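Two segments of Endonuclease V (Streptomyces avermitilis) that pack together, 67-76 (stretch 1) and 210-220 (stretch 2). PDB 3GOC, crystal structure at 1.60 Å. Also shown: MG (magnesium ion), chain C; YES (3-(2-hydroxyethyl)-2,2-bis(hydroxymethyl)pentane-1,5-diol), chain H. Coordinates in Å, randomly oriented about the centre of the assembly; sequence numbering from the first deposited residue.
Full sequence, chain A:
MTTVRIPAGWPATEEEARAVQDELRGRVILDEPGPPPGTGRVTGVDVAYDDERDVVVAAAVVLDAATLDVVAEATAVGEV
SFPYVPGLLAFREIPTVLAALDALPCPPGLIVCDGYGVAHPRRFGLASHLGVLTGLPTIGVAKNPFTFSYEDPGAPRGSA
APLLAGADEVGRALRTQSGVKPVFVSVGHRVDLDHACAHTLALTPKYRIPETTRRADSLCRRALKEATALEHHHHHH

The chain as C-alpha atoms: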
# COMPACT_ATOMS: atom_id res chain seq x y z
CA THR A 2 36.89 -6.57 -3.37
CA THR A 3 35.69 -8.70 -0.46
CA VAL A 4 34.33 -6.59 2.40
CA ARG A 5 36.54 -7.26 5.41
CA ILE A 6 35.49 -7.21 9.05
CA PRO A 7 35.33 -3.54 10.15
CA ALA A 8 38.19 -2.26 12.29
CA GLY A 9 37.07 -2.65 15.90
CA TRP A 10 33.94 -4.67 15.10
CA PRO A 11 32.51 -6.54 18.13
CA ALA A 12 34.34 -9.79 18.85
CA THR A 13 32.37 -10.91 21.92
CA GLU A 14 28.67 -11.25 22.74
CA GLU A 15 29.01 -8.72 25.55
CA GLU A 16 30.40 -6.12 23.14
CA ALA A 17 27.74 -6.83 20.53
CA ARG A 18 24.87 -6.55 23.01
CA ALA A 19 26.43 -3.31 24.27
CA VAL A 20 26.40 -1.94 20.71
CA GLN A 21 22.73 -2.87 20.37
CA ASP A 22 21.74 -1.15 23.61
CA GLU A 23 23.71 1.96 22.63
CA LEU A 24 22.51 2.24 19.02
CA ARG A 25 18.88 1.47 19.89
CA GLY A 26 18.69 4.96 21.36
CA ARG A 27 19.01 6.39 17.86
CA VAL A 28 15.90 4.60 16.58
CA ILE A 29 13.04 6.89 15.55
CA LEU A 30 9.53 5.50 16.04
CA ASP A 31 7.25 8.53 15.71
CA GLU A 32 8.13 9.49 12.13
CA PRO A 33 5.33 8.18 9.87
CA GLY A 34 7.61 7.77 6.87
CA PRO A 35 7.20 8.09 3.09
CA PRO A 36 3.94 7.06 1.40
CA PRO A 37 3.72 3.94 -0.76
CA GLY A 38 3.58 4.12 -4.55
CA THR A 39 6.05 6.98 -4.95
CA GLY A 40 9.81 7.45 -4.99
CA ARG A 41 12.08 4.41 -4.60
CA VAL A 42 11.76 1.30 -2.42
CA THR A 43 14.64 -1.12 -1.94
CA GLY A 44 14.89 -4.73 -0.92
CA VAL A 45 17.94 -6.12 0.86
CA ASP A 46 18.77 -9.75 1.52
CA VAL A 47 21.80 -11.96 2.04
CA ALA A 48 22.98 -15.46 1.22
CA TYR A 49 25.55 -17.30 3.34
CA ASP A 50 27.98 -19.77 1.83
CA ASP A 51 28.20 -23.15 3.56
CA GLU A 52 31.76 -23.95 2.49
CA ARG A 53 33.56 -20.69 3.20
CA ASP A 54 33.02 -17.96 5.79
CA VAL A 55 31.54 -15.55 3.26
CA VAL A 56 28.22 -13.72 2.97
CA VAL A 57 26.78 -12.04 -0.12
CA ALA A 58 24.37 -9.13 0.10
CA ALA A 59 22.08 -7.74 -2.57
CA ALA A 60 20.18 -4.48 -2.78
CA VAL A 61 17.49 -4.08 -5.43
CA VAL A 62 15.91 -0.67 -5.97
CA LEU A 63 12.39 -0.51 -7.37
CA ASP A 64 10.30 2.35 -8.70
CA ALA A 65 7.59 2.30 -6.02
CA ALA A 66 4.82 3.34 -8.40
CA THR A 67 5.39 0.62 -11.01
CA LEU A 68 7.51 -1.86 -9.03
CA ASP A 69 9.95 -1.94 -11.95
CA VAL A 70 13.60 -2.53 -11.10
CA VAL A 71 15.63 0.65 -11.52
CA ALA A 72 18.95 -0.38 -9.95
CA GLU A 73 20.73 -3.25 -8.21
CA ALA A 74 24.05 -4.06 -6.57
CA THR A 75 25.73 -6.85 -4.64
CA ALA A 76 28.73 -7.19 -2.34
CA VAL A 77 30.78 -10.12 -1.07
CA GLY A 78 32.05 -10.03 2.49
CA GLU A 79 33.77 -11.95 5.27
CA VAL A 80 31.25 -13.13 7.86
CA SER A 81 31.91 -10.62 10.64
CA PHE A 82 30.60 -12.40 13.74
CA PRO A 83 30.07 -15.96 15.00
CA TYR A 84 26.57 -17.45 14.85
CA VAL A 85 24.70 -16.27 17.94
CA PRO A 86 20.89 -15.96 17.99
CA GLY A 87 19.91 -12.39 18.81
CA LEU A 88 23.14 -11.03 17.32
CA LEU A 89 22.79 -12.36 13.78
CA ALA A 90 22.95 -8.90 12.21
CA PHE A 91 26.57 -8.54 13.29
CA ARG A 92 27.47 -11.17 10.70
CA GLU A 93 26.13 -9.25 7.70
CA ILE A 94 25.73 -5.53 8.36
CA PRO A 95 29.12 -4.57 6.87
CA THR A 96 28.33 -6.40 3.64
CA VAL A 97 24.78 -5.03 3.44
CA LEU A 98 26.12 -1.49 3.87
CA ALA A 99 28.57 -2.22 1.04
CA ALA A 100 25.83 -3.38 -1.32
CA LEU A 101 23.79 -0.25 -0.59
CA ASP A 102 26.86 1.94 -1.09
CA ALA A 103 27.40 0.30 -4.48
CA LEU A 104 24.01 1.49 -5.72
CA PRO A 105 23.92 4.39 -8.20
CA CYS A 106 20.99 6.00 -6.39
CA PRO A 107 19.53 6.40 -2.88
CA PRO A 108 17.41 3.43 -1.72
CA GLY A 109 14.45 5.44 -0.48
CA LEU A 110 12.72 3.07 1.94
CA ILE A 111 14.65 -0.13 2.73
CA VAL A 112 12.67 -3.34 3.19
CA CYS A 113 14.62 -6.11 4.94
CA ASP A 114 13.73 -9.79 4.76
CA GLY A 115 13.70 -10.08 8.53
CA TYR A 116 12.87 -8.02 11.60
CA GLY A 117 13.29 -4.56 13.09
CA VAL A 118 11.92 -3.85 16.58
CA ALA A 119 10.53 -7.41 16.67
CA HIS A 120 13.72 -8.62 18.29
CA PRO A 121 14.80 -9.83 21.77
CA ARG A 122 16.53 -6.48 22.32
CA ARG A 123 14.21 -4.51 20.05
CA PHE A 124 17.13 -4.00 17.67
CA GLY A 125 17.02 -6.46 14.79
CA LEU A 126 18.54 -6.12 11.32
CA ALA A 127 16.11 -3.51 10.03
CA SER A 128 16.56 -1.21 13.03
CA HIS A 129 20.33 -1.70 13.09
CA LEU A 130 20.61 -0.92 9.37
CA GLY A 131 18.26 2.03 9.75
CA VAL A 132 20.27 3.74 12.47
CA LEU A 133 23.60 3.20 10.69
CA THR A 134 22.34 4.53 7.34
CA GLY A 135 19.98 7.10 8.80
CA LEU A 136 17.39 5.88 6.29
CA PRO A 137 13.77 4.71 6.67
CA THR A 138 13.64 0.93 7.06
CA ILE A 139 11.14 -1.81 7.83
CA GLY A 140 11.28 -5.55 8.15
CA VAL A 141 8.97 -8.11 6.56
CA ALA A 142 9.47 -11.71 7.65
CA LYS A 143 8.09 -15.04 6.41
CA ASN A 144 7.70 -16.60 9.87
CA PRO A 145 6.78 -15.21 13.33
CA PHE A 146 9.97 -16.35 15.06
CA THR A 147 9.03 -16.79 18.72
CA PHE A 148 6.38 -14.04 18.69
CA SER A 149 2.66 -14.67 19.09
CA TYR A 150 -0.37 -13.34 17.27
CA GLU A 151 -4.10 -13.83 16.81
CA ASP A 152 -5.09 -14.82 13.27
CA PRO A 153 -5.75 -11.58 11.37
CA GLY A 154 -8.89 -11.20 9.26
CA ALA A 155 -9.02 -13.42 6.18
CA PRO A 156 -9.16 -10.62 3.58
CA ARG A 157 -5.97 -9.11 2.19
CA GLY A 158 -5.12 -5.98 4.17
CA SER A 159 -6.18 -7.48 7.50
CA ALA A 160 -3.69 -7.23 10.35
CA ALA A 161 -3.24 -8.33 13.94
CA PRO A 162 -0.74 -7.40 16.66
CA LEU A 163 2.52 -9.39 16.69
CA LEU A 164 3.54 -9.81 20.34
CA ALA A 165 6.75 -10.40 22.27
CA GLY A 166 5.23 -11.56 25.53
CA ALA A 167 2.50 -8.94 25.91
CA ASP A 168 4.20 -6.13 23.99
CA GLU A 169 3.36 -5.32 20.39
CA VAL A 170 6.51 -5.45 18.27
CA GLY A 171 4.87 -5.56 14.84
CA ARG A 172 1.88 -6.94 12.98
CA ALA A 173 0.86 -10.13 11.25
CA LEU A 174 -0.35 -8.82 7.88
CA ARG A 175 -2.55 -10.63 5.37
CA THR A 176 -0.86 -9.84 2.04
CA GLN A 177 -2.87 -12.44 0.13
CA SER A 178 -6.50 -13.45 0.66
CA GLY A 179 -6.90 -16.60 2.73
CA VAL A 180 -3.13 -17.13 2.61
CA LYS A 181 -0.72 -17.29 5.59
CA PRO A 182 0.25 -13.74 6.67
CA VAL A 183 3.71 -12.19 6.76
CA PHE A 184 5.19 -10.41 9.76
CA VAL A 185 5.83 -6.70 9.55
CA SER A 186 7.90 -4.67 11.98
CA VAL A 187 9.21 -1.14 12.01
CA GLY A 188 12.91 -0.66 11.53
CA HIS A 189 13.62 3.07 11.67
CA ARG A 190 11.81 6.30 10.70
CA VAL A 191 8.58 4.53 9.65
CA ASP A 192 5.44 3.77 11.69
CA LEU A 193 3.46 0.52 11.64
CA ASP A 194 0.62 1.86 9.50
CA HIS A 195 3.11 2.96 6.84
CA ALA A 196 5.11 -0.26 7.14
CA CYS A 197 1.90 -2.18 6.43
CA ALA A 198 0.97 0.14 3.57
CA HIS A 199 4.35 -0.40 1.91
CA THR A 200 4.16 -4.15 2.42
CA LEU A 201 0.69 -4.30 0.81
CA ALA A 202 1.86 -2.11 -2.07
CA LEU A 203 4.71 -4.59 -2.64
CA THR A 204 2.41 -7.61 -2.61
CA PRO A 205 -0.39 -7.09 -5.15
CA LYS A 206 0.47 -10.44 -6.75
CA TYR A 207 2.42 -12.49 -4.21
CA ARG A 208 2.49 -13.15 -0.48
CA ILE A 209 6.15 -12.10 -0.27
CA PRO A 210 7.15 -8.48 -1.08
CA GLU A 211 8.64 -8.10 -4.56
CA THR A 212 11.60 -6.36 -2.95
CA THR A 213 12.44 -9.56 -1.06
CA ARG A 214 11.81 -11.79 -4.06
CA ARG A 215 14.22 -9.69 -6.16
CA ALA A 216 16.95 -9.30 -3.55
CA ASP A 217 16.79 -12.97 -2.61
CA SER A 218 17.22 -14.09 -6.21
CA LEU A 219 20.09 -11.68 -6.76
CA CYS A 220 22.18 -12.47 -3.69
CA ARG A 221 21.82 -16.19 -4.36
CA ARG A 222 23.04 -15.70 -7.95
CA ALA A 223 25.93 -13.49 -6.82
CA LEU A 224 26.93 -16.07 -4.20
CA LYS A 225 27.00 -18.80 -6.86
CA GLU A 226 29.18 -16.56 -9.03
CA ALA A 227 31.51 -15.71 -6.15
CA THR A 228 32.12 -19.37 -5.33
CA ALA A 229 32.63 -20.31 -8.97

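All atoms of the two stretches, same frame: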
# COMPACT_ATOMS: atom_id res chain seq x y z
N THR A 67 5.55 1.71 -10.04
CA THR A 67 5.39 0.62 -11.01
C THR A 67 5.93 -0.73 -10.54
O THR A 67 5.53 -1.78 -11.06
CB THR A 67 6.13 0.96 -12.31
OG1 THR A 67 7.53 1.09 -12.04
CG2 THR A 67 5.61 2.26 -12.90
N LEU A 68 6.84 -0.69 -9.57
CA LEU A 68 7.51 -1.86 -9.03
C LEU A 68 8.59 -2.36 -9.99
O LEU A 68 9.14 -3.44 -9.81
CB LEU A 68 6.52 -2.99 -8.70
CG LEU A 68 5.49 -2.70 -7.60
CD1 LEU A 68 4.77 -3.99 -7.23
CD2 LEU A 68 6.18 -2.12 -6.38
N ASP A 69 8.90 -1.56 -11.01
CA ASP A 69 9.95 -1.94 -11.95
C ASP A 69 11.31 -1.76 -11.29
O ASP A 69 11.50 -0.86 -10.46
CB ASP A 69 9.91 -1.07 -13.22
CG ASP A 69 8.70 -1.34 -14.07
OD1 ASP A 69 8.22 -2.50 -14.10
OD2 ASP A 69 8.23 -0.40 -14.74
N VAL A 70 12.25 -2.62 -11.65
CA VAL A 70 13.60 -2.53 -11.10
C VAL A 70 14.31 -1.36 -11.77
O VAL A 70 14.29 -1.23 -12.99
CB VAL A 70 14.40 -3.82 -11.36
CG1 VAL A 70 15.83 -3.66 -10.86
CG2 VAL A 70 13.72 -4.99 -10.66
N VAL A 71 14.91 -0.49 -10.97
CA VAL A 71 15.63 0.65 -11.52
C VAL A 71 17.13 0.59 -11.24
O VAL A 71 17.91 1.29 -11.89
CB VAL A 71 15.07 1.99 -11.00
CG1 VAL A 71 13.62 2.15 -11.46
CG2 VAL A 71 15.16 2.06 -9.49
N ALA A 72 17.54 -0.24 -10.28
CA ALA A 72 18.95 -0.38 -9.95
C ALA A 72 19.18 -1.57 -9.04
O ALA A 72 18.28 -2.00 -8.33
CB ALA A 72 19.44 0.89 -9.26
N GLU A 73 20.39 -2.12 -9.07
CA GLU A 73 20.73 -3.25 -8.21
C GLU A 73 22.23 -3.31 -7.99
O GLU A 73 23.00 -2.79 -8.79
CB GLU A 73 20.24 -4.56 -8.84
CG GLU A 73 20.83 -4.87 -10.19
CD GLU A 73 20.28 -6.15 -10.79
OE1 GLU A 73 19.03 -6.28 -10.86
OE2 GLU A 73 21.08 -7.01 -11.21
N ALA A 74 22.63 -3.93 -6.89
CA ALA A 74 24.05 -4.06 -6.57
C ALA A 74 24.24 -5.18 -5.57
O ALA A 74 23.33 -5.51 -4.81
CB ALA A 74 24.57 -2.75 -5.98
N THR A 75 25.42 -5.79 -5.58
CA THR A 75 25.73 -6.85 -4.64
C THR A 75 27.12 -6.61 -4.07
O THR A 75 27.90 -5.81 -4.60
CB THR A 75 25.71 -8.25 -5.30
OG1 THR A 75 26.67 -8.30 -6.37
CG2 THR A 75 24.33 -8.58 -5.83
N ALA A 76 27.42 -7.30 -2.98
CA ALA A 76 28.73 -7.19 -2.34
C ALA A 76 29.04 -8.53 -1.70
O ALA A 76 28.14 -9.24 -1.25
CB ALA A 76 28.71 -6.09 -1.29
N PRO A 210 6.87 -9.74 -0.39
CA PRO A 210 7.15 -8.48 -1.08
C PRO A 210 8.08 -8.67 -2.27
O PRO A 210 9.05 -9.42 -2.19
CB PRO A 210 7.79 -7.62 0.00
CG PRO A 210 7.09 -8.08 1.23
CD PRO A 210 7.06 -9.59 1.06
N GLU A 211 7.80 -7.98 -3.38
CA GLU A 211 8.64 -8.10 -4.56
C GLU A 211 10.07 -7.69 -4.28
O GLU A 211 11.00 -8.19 -4.91
CB GLU A 211 8.04 -7.29 -5.72
CG GLU A 211 6.78 -7.94 -6.28
CD GLU A 211 6.29 -7.33 -7.57
OE1 GLU A 211 7.14 -6.99 -8.43
OE2 GLU A 211 5.06 -7.20 -7.74
N THR A 212 10.26 -6.78 -3.32
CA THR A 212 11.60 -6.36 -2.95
C THR A 212 12.41 -7.54 -2.41
O THR A 212 13.60 -7.69 -2.72
CB THR A 212 11.56 -5.25 -1.87
OG1 THR A 212 10.62 -5.62 -0.85
CG2 THR A 212 11.16 -3.92 -2.49
N THR A 213 11.77 -8.40 -1.62
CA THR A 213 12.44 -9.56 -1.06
C THR A 213 12.69 -10.60 -2.15
O THR A 213 13.77 -11.18 -2.23
CB THR A 213 11.62 -10.20 0.07
OG1 THR A 213 11.58 -9.29 1.18
CG2 THR A 213 12.25 -11.52 0.52
N ARG A 214 11.68 -10.82 -2.98
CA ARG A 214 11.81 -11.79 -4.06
C ARG A 214 13.01 -11.44 -4.95
O ARG A 214 13.82 -12.31 -5.28
CB ARG A 214 10.52 -11.83 -4.88
CG ARG A 214 9.38 -12.57 -4.17
CD ARG A 214 8.05 -12.34 -4.88
NE ARG A 214 8.14 -12.64 -6.31
CZ ARG A 214 7.99 -13.85 -6.83
NH1 ARG A 214 7.74 -14.89 -6.05
NH2 ARG A 214 8.10 -14.01 -8.15
N ARG A 215 13.13 -10.16 -5.31
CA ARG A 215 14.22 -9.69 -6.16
C ARG A 215 15.59 -9.79 -5.49
O ARG A 215 16.54 -10.30 -6.07
CB ARG A 215 14.00 -8.22 -6.55
CG ARG A 215 12.72 -7.92 -7.28
CD ARG A 215 12.83 -8.27 -8.73
NE ARG A 215 11.68 -7.77 -9.48
CZ ARG A 215 11.48 -8.06 -10.76
NH1 ARG A 215 12.34 -8.83 -11.41
NH2 ARG A 215 10.41 -7.59 -11.38
N ALA A 216 15.68 -9.28 -4.26
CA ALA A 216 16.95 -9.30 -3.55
C ALA A 216 17.40 -10.72 -3.24
O ALA A 216 18.59 -11.03 -3.32
CB ALA A 216 16.84 -8.48 -2.27
N ASP A 217 16.45 -11.59 -2.90
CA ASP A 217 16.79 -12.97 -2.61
C ASP A 217 17.39 -13.64 -3.84
O ASP A 217 18.44 -14.30 -3.76
CB ASP A 217 15.55 -13.75 -2.16
CG ASP A 217 15.83 -15.24 -2.01
OD1 ASP A 217 16.53 -15.62 -1.05
OD2 ASP A 217 15.37 -16.03 -2.86
N SER A 218 16.73 -13.47 -4.98
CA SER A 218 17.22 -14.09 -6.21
C SER A 218 18.60 -13.57 -6.56
O SER A 218 19.49 -14.35 -6.92
CB SER A 218 16.26 -13.79 -7.37
OG SER A 218 15.02 -14.48 -7.19
N LEU A 219 18.80 -12.27 -6.41
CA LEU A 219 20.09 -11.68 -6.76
C LEU A 219 21.25 -12.07 -5.85
O LEU A 219 22.34 -12.39 -6.34
CB LEU A 219 19.97 -10.15 -6.83
CG LEU A 219 21.26 -9.40 -7.19
CD1 LEU A 219 21.83 -9.89 -8.53
CD2 LEU A 219 20.96 -7.91 -7.27
N CYS A 220 21.06 -12.07 -4.53
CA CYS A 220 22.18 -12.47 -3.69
C CYS A 220 22.54 -13.94 -3.88
O CYS A 220 23.71 -14.31 -3.78
CB CYS A 220 21.93 -12.16 -2.21
SG CYS A 220 20.57 -13.02 -1.37
MG MG C . 16.96 -15.02 1.04
O1 YES H . -0.99 1.25 -8.45
C1 YES H . -1.13 -0.03 -7.92
C2 YES H . -1.66 -1.14 -8.69
C3 YES H . -3.12 -0.76 -9.05
O3 YES H . -4.04 -0.58 -7.90
C4 YES H . -1.48 -2.45 -7.89
O4 YES H . -2.03 -3.67 -8.66
C5 YES H . -0.70 -1.23 -9.98
C6 YES H . 0.81 -1.65 -9.71
C7 YES H . 1.78 -1.01 -10.65
O7 YES H . 1.52 0.38 -10.84
C8 YES H . -1.22 -2.15 -11.15
C9 YES H . -1.43 -1.29 -12.32
O9 YES H . -2.14 -0.09 -12.26
O HOH W 1 9.44 -5.91 -8.79
O HOH W 2 19.11 -15.70 0.59
O HOH W 3 16.48 -17.21 1.64
O HOH W 4 14.70 -14.40 1.21

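How do the two backbones lie against each other? Stretch 1 enters through a turn, where D69 N donates a hydrogen bond to T67 OG1 (3.2 Å), and then runs as an extended strand through A76 and beyond. Stretch 2 is helical from E211 onward, with P210 at the N-cap position, and its turns are held by regular bonds such as R215 N to E211 O (2.9 Å) and L219 N to R215 O (3.0 Å). Strand and helix axes approach to 9.4 Å and their N-to-C directions differ by 43°, so both segments advance in the same general sense. In register, L68 lies nearest E211, V70 nearest R215, and T75 nearest C220, the last pair with CA atoms 6.7 Å apart.

Which residues can reach across? On the strand, V70, E73 and T75 send their CA-to-CB bonds toward the helix, as does L68 in the turn before it. On the helix, E211, R215 and L219 do the same; their spacing of four residues, close to one helical turn, places them along one side. No direct hydrogen bond joins the two stretches, so the stretches meet by packing and through one water.

What fills the far end of the contact? L219 has the largest area covered by the other stretch. Its CG lies 3.5 Å from T75 CG2, a methyl-to-branch contact, while its CD2 reaches 3.8 Å from E73 CB. E73 makes its closest approach to L219 through CB, and its carboxylate also lies near the leucine, with E73 OE2 4.0 Å from L219 CD1.

How do charged side chains fit at the near end? R215 lays its guanidinium beside V70, whose CG2 covers one face of the group and comes within 3.6 Å of NE. E211 reaches to L68, with OE2 3.3 Å from L68 CD1, a close approach of a carboxylate oxygen to a methyl group. Water 1 supplies the polar link: it donates to L68 O (2.7 Å) and to E211 OE1 (2.6 Å) and accepts from R215 NE (3.0 Å). A single water thus ties the backbone of the turn to two side chains one helical turn apart, and uses the same NE that V70 packs against.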